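Local coordinates for protein beta-phosphoglucomutase (Clostridium difficile, PDB 4GIB) that probably interconverts beta-D-glucose 1-phosphate and beta-D-glucose 6-phosphate, as a magnesium-dependent phosphomutase of the HAD-like superfamily, at residues 30-38 / 147-157; 72-80 / 91-102. One frame throughout, in Å; residues are numbered along the deposited sequence. Where two conformers were deposited one is given.

Interaction 1 (30-38 / 147-157). With NA (sodium ion), chain D; PO4 (phosphate ion), chain E.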
loop_
_atom_site.group_PDB
_atom_site.type_symbol
_atom_site.label_atom_id
_atom_site.label_comp_id
_atom_site.label_asym_id
_atom_site.label_seq_id
_atom_site.Cartn_x
_atom_site.Cartn_y
_atom_site.Cartn_z
ATOM N N ILE A 30 -3.988 -9.020 4.719
ATOM C CA ILE A 30 -3.254 -7.793 4.972
ATOM C C ILE A 30 -3.299 -6.996 3.688
ATOM O O ILE A 30 -2.789 -7.434 2.670
ATOM C CB ILE A 30 -1.794 -8.048 5.397
ATOM C CG1 ILE A 30 -1.739 -8.939 6.654
ATOM C CG2 ILE A 30 -1.091 -6.712 5.655
ATOM C CD1 ILE A 30 -0.272 -9.255 7.134
ATOM N N PHE A 31 -3.902 -5.815 3.751
ATOM C CA PHE A 31 -4.072 -4.975 2.576
ATOM C C PHE A 31 -3.094 -3.820 2.475
ATOM O O PHE A 31 -2.557 -3.364 3.484
ATOM C CB PHE A 31 -5.478 -4.363 2.602
ATOM C CG PHE A 31 -6.595 -5.379 2.572
ATOM C CD1 PHE A 31 -7.022 -5.997 3.735
ATOM C CD2 PHE A 31 -7.253 -5.670 1.390
ATOM C CE1 PHE A 31 -8.066 -6.919 3.709
ATOM C CE2 PHE A 31 -8.296 -6.576 1.363
ATOM C CZ PHE A 31 -8.695 -7.209 2.531
ATOM N N ASP A 32 -2.836 -3.372 1.244
ATOM C CA ASP A 32 -2.101 -2.132 1.044
ATOM C C ASP A 32 -3.234 -1.129 0.899
ATOM O O ASP A 32 -4.374 -1.519 0.610
ATOM C CB ASP A 32 -1.214 -2.099 -0.200
ATOM C CG ASP A 32 -0.473 -0.745 -0.343
ATOM O OD1 ASP A 32 -0.312 -0.057 0.701
ATOM O OD2 ASP A 32 -0.080 -0.353 -1.480
ATOM N N LEU A 33 -2.944 0.148 1.078
ATOM C CA LEU A 33 -3.987 1.157 0.981
ATOM C C LEU A 33 -4.225 1.578 -0.483
ATOM O O LEU A 33 -5.235 1.205 -1.091
ATOM C CB LEU A 33 -3.638 2.354 1.876
ATOM C CG LEU A 33 -4.635 3.517 1.909
ATOM C CD1 LEU A 33 -5.979 3.085 2.496
ATOM C CD2 LEU A 33 -4.039 4.673 2.696
ATOM N N ASP A 34 -3.289 2.345 -1.044
ATOM C CA ASP A 34 -3.386 2.830 -2.437
ATOM C C ASP A 34 -3.602 1.722 -3.481
ATOM O O ASP A 34 -2.851 0.766 -3.540
ATOM C CB ASP A 34 -2.102 3.584 -2.784
ATOM C CG ASP A 34 -2.116 4.167 -4.183
ATOM O OD1 ASP A 34 -3.219 4.429 -4.746
ATOM O OD2 ASP A 34 -0.993 4.363 -4.721
ATOM N N GLY A 35 -4.645 1.857 -4.296
ATOM C CA GLY A 35 -4.922 0.898 -5.373
ATOM C C GLY A 35 -5.566 -0.419 -4.964
ATOM O O GLY A 35 -5.768 -1.304 -5.805
ATOM N N VAL A 36 -5.875 -0.565 -3.677
ATOM C CA VAL A 36 -6.569 -1.764 -3.196
ATOM C C VAL A 36 -7.782 -1.314 -2.397
ATOM O O VAL A 36 -8.903 -1.678 -2.730
ATOM C CB VAL A 36 -5.648 -2.695 -2.381
ATOM C CG1 VAL A 36 -6.376 -4.017 -2.059
ATOM C CG2 VAL A 36 -4.361 -2.987 -3.158
ATOM N N ILE A 37 -7.569 -0.512 -1.360
ATOM C CA ILE A 37 -8.683 0.026 -0.564
ATOM C C ILE A 37 -9.257 1.288 -1.249
ATOM O O ILE A 37 -10.457 1.462 -1.345
ATOM C CB ILE A 37 -8.250 0.380 0.866
ATOM C CG1 ILE A 37 -7.661 -0.840 1.572
ATOM C CG2 ILE A 37 -9.442 0.939 1.668
ATOM C CD1 ILE A 37 -8.601 -2.012 1.667
ATOM N N THR A 38 -8.373 2.150 -1.735
ATOM C CA THR A 38 -8.787 3.366 -2.411
ATOM C C THR A 38 -7.614 3.928 -3.238
ATOM O O THR A 38 -6.469 3.546 -3.038
ATOM C CB THR A 38 -9.259 4.415 -1.373
ATOM O OG1 THR A 38 -9.953 5.477 -2.022
ATOM C CG2 THR A 38 -8.084 4.955 -0.561
ATOM N N VAL A 147 -6.926 8.527 6.029
ATOM C CA VAL A 147 -7.662 8.071 4.851
ATOM C C VAL A 147 -8.764 7.055 5.194
ATOM O O VAL A 147 -9.890 7.180 4.712
ATOM C CB VAL A 147 -6.726 7.481 3.793
ATOM C CG1 VAL A 147 -7.539 6.940 2.609
ATOM C CG2 VAL A 147 -5.722 8.524 3.337
ATOM N N LEU A 148 -8.444 6.054 6.010
ATOM C CA LEU A 148 -9.455 5.065 6.429
ATOM C C LEU A 148 -10.635 5.704 7.160
ATOM O O LEU A 148 -11.772 5.230 7.032
ATOM C CB LEU A 148 -8.859 3.989 7.332
ATOM C CG LEU A 148 -7.789 3.097 6.726
ATOM C CD1 LEU A 148 -7.338 2.092 7.764
ATOM C CD2 LEU A 148 -8.289 2.421 5.472
ATOM N N ASN A 149 -10.373 6.743 7.948
ATOM C CA ASN A 149 -11.456 7.427 8.664
ATOM C C ASN A 149 -12.392 8.181 7.704
ATOM O O ASN A 149 -13.592 8.197 7.910
ATOM C CB ASN A 149 -10.919 8.312 9.791
ATOM C CG ASN A 149 -10.569 7.493 11.057
ATOM O OD1 ASN A 149 -9.401 7.313 11.385
ATOM N ND2 ASN A 149 -11.596 6.962 11.735
ATOM N N HIS A 150 -11.828 8.780 6.659
ATOM C CA HIS A 150 -12.618 9.436 5.593
ATOM C C HIS A 150 -13.441 8.428 4.770
ATOM O O HIS A 150 -14.553 8.733 4.321
ATOM C CB HIS A 150 -11.694 10.206 4.660
ATOM C CG HIS A 150 -11.285 11.534 5.195
ATOM N ND1 HIS A 150 -10.177 11.707 5.994
ATOM C CD2 HIS A 150 -11.859 12.754 5.073
ATOM C CE1 HIS A 150 -10.062 12.989 6.304
ATOM N NE2 HIS A 150 -11.077 13.641 5.768
ATOM N N LEU A 151 -12.866 7.242 4.551
ATOM C CA LEU A 151 -13.564 6.175 3.864
ATOM C C LEU A 151 -14.658 5.637 4.784
ATOM O O LEU A 151 -15.679 5.135 4.318
ATOM C CB LEU A 151 -12.615 5.046 3.523
ATOM C CG LEU A 151 -11.502 5.328 2.527
ATOM C CD1 LEU A 151 -10.506 4.181 2.560
ATOM C CD2 LEU A 151 -12.084 5.562 1.126
ATOM N N GLY A 152 -14.430 5.753 6.091
ATOM C CA GLY A 152 -15.391 5.304 7.119
ATOM C C GLY A 152 -15.236 3.850 7.551
ATOM O O GLY A 152 -16.114 3.308 8.211
ATOM N N ILE A 153 -14.106 3.238 7.210
ATOM C CA ILE A 153 -13.866 1.820 7.516
ATOM C C ILE A 153 -12.695 1.528 8.456
ATOM O O ILE A 153 -12.216 0.403 8.479
ATOM C CB ILE A 153 -13.625 0.990 6.221
ATOM C CG1 ILE A 153 -12.399 1.501 5.458
ATOM C CG2 ILE A 153 -14.858 0.998 5.353
ATOM C CD1 ILE A 153 -12.070 0.713 4.195
ATOM N N SER A 154 -12.251 2.503 9.248
ATOM C CA SER A 154 -11.104 2.266 10.131
ATOM C C SER A 154 -11.391 1.168 11.172
ATOM O O SER A 154 -10.475 0.459 11.609
ATOM C CB SER A 154 -10.657 3.562 10.807
ATOM O OG SER A 154 -11.718 4.118 11.556
ATOM N N ASP A 155 -12.664 1.044 11.542
ATOM C CA ASP A 155 -13.129 0.060 12.515
ATOM C C ASP A 155 -13.008 -1.383 12.014
ATOM O O ASP A 155 -12.999 -2.317 12.810
ATOM C CB ASP A 155 -14.590 0.346 12.885
ATOM C CG ASP A 155 -15.518 0.340 11.675
ATOM O OD1 ASP A 155 -15.172 0.955 10.643
ATOM O OD2 ASP A 155 -16.611 -0.264 11.766
ATOM N N LYS A 156 -12.929 -1.563 10.701
ATOM C CA LYS A 156 -12.796 -2.895 10.119
ATOM C C LYS A 156 -11.376 -3.470 10.277
ATOM O O LYS A 156 -11.183 -4.674 10.150
ATOM C CB LYS A 156 -13.154 -2.860 8.629
ATOM C CG LYS A 156 -14.601 -2.461 8.308
ATOM C CD LYS A 156 -15.597 -3.468 8.864
ATOM C CE LYS A 156 -17.040 -3.090 8.538
ATOM N NZ LYS A 156 -17.434 -1.775 9.127
ATOM N N PHE A 157 -10.396 -2.606 10.542
ATOM C CA PHE A 157 -8.983 -3.019 10.660
ATOM C C PHE A 157 -8.529 -3.323 12.089
ATOM O O PHE A 157 -8.670 -2.508 12.993
ATOM C CB PHE A 157 -8.069 -1.980 9.977
ATOM C CG PHE A 157 -8.286 -1.899 8.482
ATOM C CD1 PHE A 157 -9.351 -1.180 7.961
ATOM C CD2 PHE A 157 -7.474 -2.597 7.606
ATOM C CE1 PHE A 157 -9.581 -1.135 6.589
ATOM C CE2 PHE A 157 -7.696 -2.550 6.238
ATOM C CZ PHE A 157 -8.753 -1.820 5.731
HETATM NA NA NA D . -0.655 -0.364 -3.604
HETATM P P PO4 E . 0.672 3.011 0.080
HETATM O O1 PO4 E . 0.702 2.292 -1.249
HETATM O O2 PO4 E . 1.306 4.378 -0.054
HETATM O O3 PO4 E . -0.746 3.188 0.531
HETATM O O4 PO4 E . 1.444 2.181 1.073
HETATM O O HOH W 1 0.842 1.186 -3.777
#
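Ile37 overlaps Leu151, Ile153 and Phe157 with two separate branches, joining the DxD motif loop of the HAD Rossmann-like core to the helix 144-151 and the turn behind it. Its first torsion (chi1 -57°) sets CG2 anti to the backbone N, and this methyl meets Leu151 CD1 at 3.5 Å and Ile153 CD1 at 3.7 Å. The longer branch and the Phe157 side chain come from opposite directions, and Ile37 CD1 reaches Phe157 CZ at 4.1 Å, at the ring edge and near its plane. Leu148 divides its two methyls: CD1 lies over one face of the Phe157 ring, while CD2 slides past Leu33 CD1 at 3.8 Å. Beside it, Thr38 turns CG2 to Val147 CG1 (3.8 Å) and keeps OG1 for the carbonyl of Asp116. Phe31 approaches Phe157 obliquely and is also covered by Leu124 and Leu125 of helix 121-130. Every residue that touches across this interface is buried, and the contacts are apolar.

The Asp32 carboxylate and the Asp34 backbone serve the active site. Asp32, the predicted nucleophile, binds the sodium ion, probably at the site of the cofactor magnesium, and Glu194 and Asp195 add further ligands. Asp32 OD2 is 2.2 Å from sodium, and Asp34 O is 2.5 Å from it. An almost linear bond (176°) runs from Asp34 N to O3 of the nearby phosphate ion, 3.1 Å long.

Interaction 2 (72-80 / 91-102); sequences RMESLDRIL and EEEKVRMAEEKN. With PO4 (phosphate ion), chain F.
Arg72 lies along Ala98 and ends over the Asn102 amide, a phosphate ion beside it from CB to NH1. Arg72 CB is 3.4 Å from phosphate O4. CG and CD pass the Ala98 methyl, Arg72 CD at 4.0 Å from Ala98 CB. A bend at chi3 (-50°) lets Arg72 NE donate nearly straight to O4 at 2.8 Å. Arg72 NH1 reaches phosphate O3 at 3.0 Å, at the guanidinium edge, while NH2 lies near Asn102 ND2, two donors that do not hydrogen-bond. One face of the group carries the Asn102 amide: Arg72 CZ to Asn102 CG is 3.3 Å, with planes 29° apart. NH1 is near Asn102 OD1 at too poor an angle to bond; OD1 accepts from Asn143 ND2.

Two knobs-into-holes contacts follow, the helix segments crossing at 107°. Met73 drops among Glu91, Lys94, Val95 and Ala98, its SD 3.4 Å from Ala98 CB. Lys94 enters among Met73, Leu76, Asp77 and Leu80; its NZ pairs with Glu91 OE2 at 2.6 Å and only distantly with Asp77 OD1. Leu76 and Leu80 make plain apolar contact with Met97. Helices 72-82 and 91-109 belong to the helical cap domain of the beta-phosphoglucomutase fold, and Arg72 fits a predicted substrate site, probably for the phosphate farther from the nucleophile.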
loop_
_atom_site.group_PDB
_atom_site.type_symbol
_atom_site.label_atom_id
_atom_site.label_comp_id
_atom_site.label_asym_id
_atom_site.label_seq_id
_atom_site.Cartn_x
_atom_site.Cartn_y
_atom_site.Cartn_z
ATOM N N ARG A 72 7.242 8.892 2.590
ATOM C CA ARG A 72 7.450 10.325 2.296
ATOM C C ARG A 72 8.870 10.787 2.031
ATOM O O ARG A 72 9.141 11.382 0.987
ATOM C CB ARG A 72 6.867 11.172 3.433
ATOM C CG ARG A 72 6.852 12.675 3.175
ATOM C CD ARG A 72 6.225 13.393 4.353
ATOM N NE ARG A 72 4.955 12.761 4.668
ATOM C CZ ARG A 72 4.255 12.962 5.766
ATOM N NH1 ARG A 72 3.113 12.296 5.927
ATOM N NH2 ARG A 72 4.673 13.807 6.695
ATOM N N MET A 73 9.770 10.578 2.978
ATOM C CA MET A 73 11.154 11.040 2.813
ATOM C C MET A 73 11.927 10.240 1.758
ATOM O O MET A 73 12.771 10.809 1.036
ATOM C CB MET A 73 11.874 11.057 4.156
ATOM C CG MET A 73 11.203 12.020 5.185
ATOM S SD MET A 73 11.192 13.766 4.660
ATOM C CE MET A 73 12.959 14.087 4.696
ATOM N N GLU A 74 11.653 8.945 1.636
ATOM C CA GLU A 74 12.312 8.162 0.600
ATOM C C GLU A 74 11.842 8.654 -0.761
ATOM O O GLU A 74 12.659 8.808 -1.683
ATOM C CB GLU A 74 12.032 6.665 0.746
ATOM C CG GLU A 74 12.634 5.801 -0.367
ATOM C CD GLU A 74 14.157 5.937 -0.511
ATOM O OE1 GLU A 74 14.823 6.342 0.465
ATOM O OE2 GLU A 74 14.689 5.616 -1.607
ATOM N N SER A 75 10.532 8.916 -0.873
ATOM C CA SER A 75 9.927 9.406 -2.106
ATOM C C SER A 75 10.572 10.704 -2.532
ATOM O O SER A 75 10.864 10.882 -3.701
ATOM C CB SER A 75 8.410 9.609 -1.942
ATOM O OG SER A 75 7.774 8.393 -1.640
ATOM N N LEU A 76 10.803 11.601 -1.574
ATOM C CA LEU A 76 11.440 12.876 -1.855
ATOM C C LEU A 76 12.869 12.673 -2.382
ATOM O O LEU A 76 13.260 13.329 -3.340
ATOM C CB LEU A 76 11.414 13.817 -0.618
ATOM C CG LEU A 76 12.124 15.178 -0.771
ATOM C CD1 LEU A 76 11.564 15.960 -1.955
ATOM C CD2 LEU A 76 12.047 16.023 0.504
ATOM N N ASP A 77 13.639 11.781 -1.755
ATOM C CA ASP A 77 15.023 11.477 -2.188
ATOM C C ASP A 77 15.070 10.932 -3.614
ATOM O O ASP A 77 15.978 11.270 -4.382
ATOM C CB ASP A 77 15.729 10.476 -1.236
ATOM C CG ASP A 77 16.416 11.150 -0.055
ATOM O OD1 ASP A 77 16.420 12.400 0.041
ATOM O OD2 ASP A 77 16.992 10.426 0.780
ATOM N N ARG A 78 14.117 10.079 -3.966
ATOM C CA ARG A 78 14.050 9.564 -5.324
ATOM C C ARG A 78 13.720 10.686 -6.330
ATOM O O ARG A 78 14.234 10.699 -7.440
ATOM C CB ARG A 78 13.041 8.421 -5.430
ATOM C CG ARG A 78 13.466 7.203 -4.658
ATOM C CD ARG A 78 12.522 6.047 -4.838
ATOM N NE ARG A 78 12.882 4.965 -3.937
ATOM C CZ ARG A 78 12.315 3.764 -3.929
ATOM N NH1 ARG A 78 11.342 3.471 -4.789
ATOM N NH2 ARG A 78 12.727 2.852 -3.054
ATOM N N ILE A 79 12.875 11.631 -5.944
ATOM C CA ILE A 79 12.572 12.741 -6.837
ATOM C C ILE A 79 13.840 13.567 -7.055
ATOM O O ILE A 79 14.189 13.889 -8.184
ATOM C CB ILE A 79 11.450 13.642 -6.292
ATOM C CG1 ILE A 79 10.137 12.851 -6.202
ATOM C CG2 ILE A 79 11.251 14.842 -7.205
ATOM C CD1 ILE A 79 9.010 13.620 -5.531
ATOM N N LEU A 80 14.541 13.883 -5.971
ATOM C CA LEU A 80 15.772 14.672 -6.076
ATOM C C LEU A 80 16.835 13.930 -6.877
ATOM O O LEU A 80 17.541 14.531 -7.664
ATOM C CB LEU A 80 16.265 15.059 -4.698
ATOM C CG LEU A 80 15.243 15.885 -3.938
ATOM C CD1 LEU A 80 15.729 16.143 -2.532
ATOM C CD2 LEU A 80 14.897 17.196 -4.666
ATOM N N GLU A 91 19.041 17.557 5.263
ATOM C CA GLU A 91 17.817 16.861 5.613
ATOM C C GLU A 91 16.822 17.865 6.203
ATOM O O GLU A 91 15.619 17.724 5.988
ATOM C CB GLU A 91 18.102 15.666 6.527
ATOM C CG GLU A 91 19.052 14.616 5.881
ATOM C CD GLU A 91 18.499 13.993 4.585
ATOM O OE1 GLU A 91 17.294 13.677 4.519
ATOM O OE2 GLU A 91 19.277 13.788 3.635
ATOM N N GLU A 92 17.302 18.889 6.916
ATOM C CA GLU A 92 16.377 19.931 7.411
ATOM C C GLU A 92 15.579 20.497 6.258
ATOM O O GLU A 92 14.377 20.665 6.338
ATOM C CB GLU A 92 17.093 21.137 8.030
ATOM C CG GLU A 92 17.363 21.077 9.500
ATOM C CD GLU A 92 17.496 22.480 10.095
ATOM O OE1 GLU A 92 16.672 23.360 9.754
ATOM O OE2 GLU A 92 18.401 22.700 10.922
ATOM N N GLU A 93 16.289 20.861 5.201
ATOM C CA GLU A 93 15.647 21.448 4.048
ATOM C C GLU A 93 14.719 20.407 3.420
ATOM O O GLU A 93 13.645 20.739 2.987
ATOM C CB GLU A 93 16.687 22.000 3.061
ATOM C CG GLU A 93 16.084 22.825 1.927
ATOM C CD GLU A 93 15.317 24.076 2.404
ATOM O OE1 GLU A 93 15.513 24.515 3.565
ATOM O OE2 GLU A 93 14.532 24.627 1.591
ATOM N N LYS A 94 15.131 19.146 3.395
ATOM C CA LYS A 94 14.252 18.110 2.903
ATOM C C LYS A 94 12.994 18.009 3.823
ATOM O O LYS A 94 11.886 17.817 3.335
ATOM C CB LYS A 94 14.959 16.762 2.815
ATOM C CG LYS A 94 16.183 16.739 1.957
ATOM C CD LYS A 94 16.417 15.339 1.437
ATOM C CE LYS A 94 17.644 15.223 0.588
ATOM N NZ LYS A 94 18.856 15.069 1.410
ATOM N N VAL A 95 13.188 18.128 5.141
ATOM C CA VAL A 95 12.075 18.124 6.111
ATOM C C VAL A 95 11.083 19.259 5.773
ATOM O O VAL A 95 9.864 19.060 5.790
ATOM C CB VAL A 95 12.583 18.266 7.596
ATOM C CG1 VAL A 95 11.453 18.708 8.548
ATOM C CG2 VAL A 95 13.272 16.940 8.092
ATOM N N ARG A 96 11.604 20.436 5.433
ATOM C CA ARG A 96 10.738 21.566 5.093
ATOM C C ARG A 96 9.942 21.271 3.829
ATOM O O ARG A 96 8.735 21.540 3.746
ATOM C CB ARG A 96 11.551 22.819 4.825
ATOM C CG ARG A 96 10.740 24.103 4.925
ATOM C CD ARG A 96 11.100 25.065 3.805
ATOM N NE ARG A 96 10.331 24.753 2.592
ATOM C CZ ARG A 96 10.628 25.169 1.364
ATOM N NH1 ARG A 96 9.839 24.831 0.351
ATOM N NH2 ARG A 96 11.713 25.896 1.134
ATOM N N MET A 97 10.628 20.725 2.834
ATOM C CA MET A 97 9.993 20.423 1.551
ATOM C C MET A 97 8.927 19.354 1.702
ATOM O O MET A 97 7.859 19.442 1.104
ATOM C CB MET A 97 11.037 19.981 0.536
ATOM C CG MET A 97 12.044 21.056 0.156
ATOM S SD MET A 97 13.379 20.361 -0.858
ATOM C CE MET A 97 12.447 19.705 -2.197
ATOM N N ALA A 98 9.226 18.350 2.513
ATOM C CA ALA A 98 8.297 17.259 2.774
ATOM C C ALA A 98 7.026 17.769 3.457
ATOM O O ALA A 98 5.937 17.302 3.162
ATOM C CB ALA A 98 8.970 16.185 3.645
ATOM N N GLU A 99 7.190 18.709 4.382
ATOM C CA GLU A 99 6.075 19.276 5.124
ATOM C C GLU A 99 5.098 19.991 4.206
ATOM O O GLU A 99 3.888 19.783 4.306
ATOM C CB GLU A 99 6.586 20.255 6.183
ATOM C CG GLU A 99 5.477 20.949 6.991
ATOM C CD GLU A 99 6.001 21.650 8.248
ATOM O OE1 GLU A 99 7.042 21.220 8.790
ATOM O OE2 GLU A 99 5.361 22.620 8.705
ATOM N N GLU A 100 5.634 20.831 3.323
ATOM C CA GLU A 100 4.830 21.595 2.392
ATOM C C GLU A 100 4.046 20.647 1.499
ATOM O O GLU A 100 2.871 20.861 1.234
ATOM C CB GLU A 100 5.718 22.543 1.561
ATOM C CG GLU A 100 4.960 23.308 0.485
ATOM C CD GLU A 100 5.841 24.217 -0.370
ATOM O OE1 GLU A 100 5.342 24.651 -1.436
ATOM O OE2 GLU A 100 7.013 24.495 0.008
ATOM N N LYS A 101 4.701 19.589 1.052
ATOM C CA LYS A 101 4.057 18.595 0.235
ATOM C C LYS A 101 2.977 17.873 1.033
ATOM O O LYS A 101 1.869 17.672 0.534
ATOM C CB LYS A 101 5.093 17.599 -0.299
ATOM C CG LYS A 101 4.517 16.439 -1.130
ATOM C CD LYS A 101 4.040 15.244 -0.293
ATOM C CE LYS A 101 3.334 14.225 -1.184
ATOM N NZ LYS A 101 2.931 12.994 -0.488
ATOM N N ASN A 102 3.300 17.476 2.261
ATOM C CA ASN A 102 2.326 16.768 3.097
ATOM C C ASN A 102 1.057 17.619 3.284
ATOM O O ASN A 102 -0.053 17.140 3.040
ATOM C CB ASN A 102 2.932 16.390 4.449
ATOM C CG ASN A 102 2.051 15.420 5.258
ATOM O OD1 ASN A 102 1.400 14.538 4.709
ATOM N ND2 ASN A 102 2.106 15.544 6.573
HETATM P P PO4 F . 2.852 9.835 3.384
HETATM O O1 PO4 F . 3.324 8.722 2.467
HETATM O O2 PO4 F . 1.366 9.888 3.233
HETATM O O3 PO4 F . 3.215 9.528 4.815
HETATM O O4 PO4 F . 3.481 11.147 2.999
#

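Interaction 1 belongs to the Rossmann-like core and interaction 2 to the helical cap, which is inserted in the chain between segments 30-38 and 147-157. Their centres are 25 Å apart and their nearest atoms about 9 Å, so they do not touch. What relates them is the cleft between the domains: the P atoms of the two phosphate ions are 7.9 Å apart, one beside Asp32 and one beside Arg72. Ser139 and Ala140 bind the first, and Ser141, Lys142 and Asn143 the second, so one core loop leading into helix 144-151 serves both. Both ions probably come from the crystallisation liquor; their spacing is consistent with the two phosphate sites of a bisphosphorylated glucose intermediate.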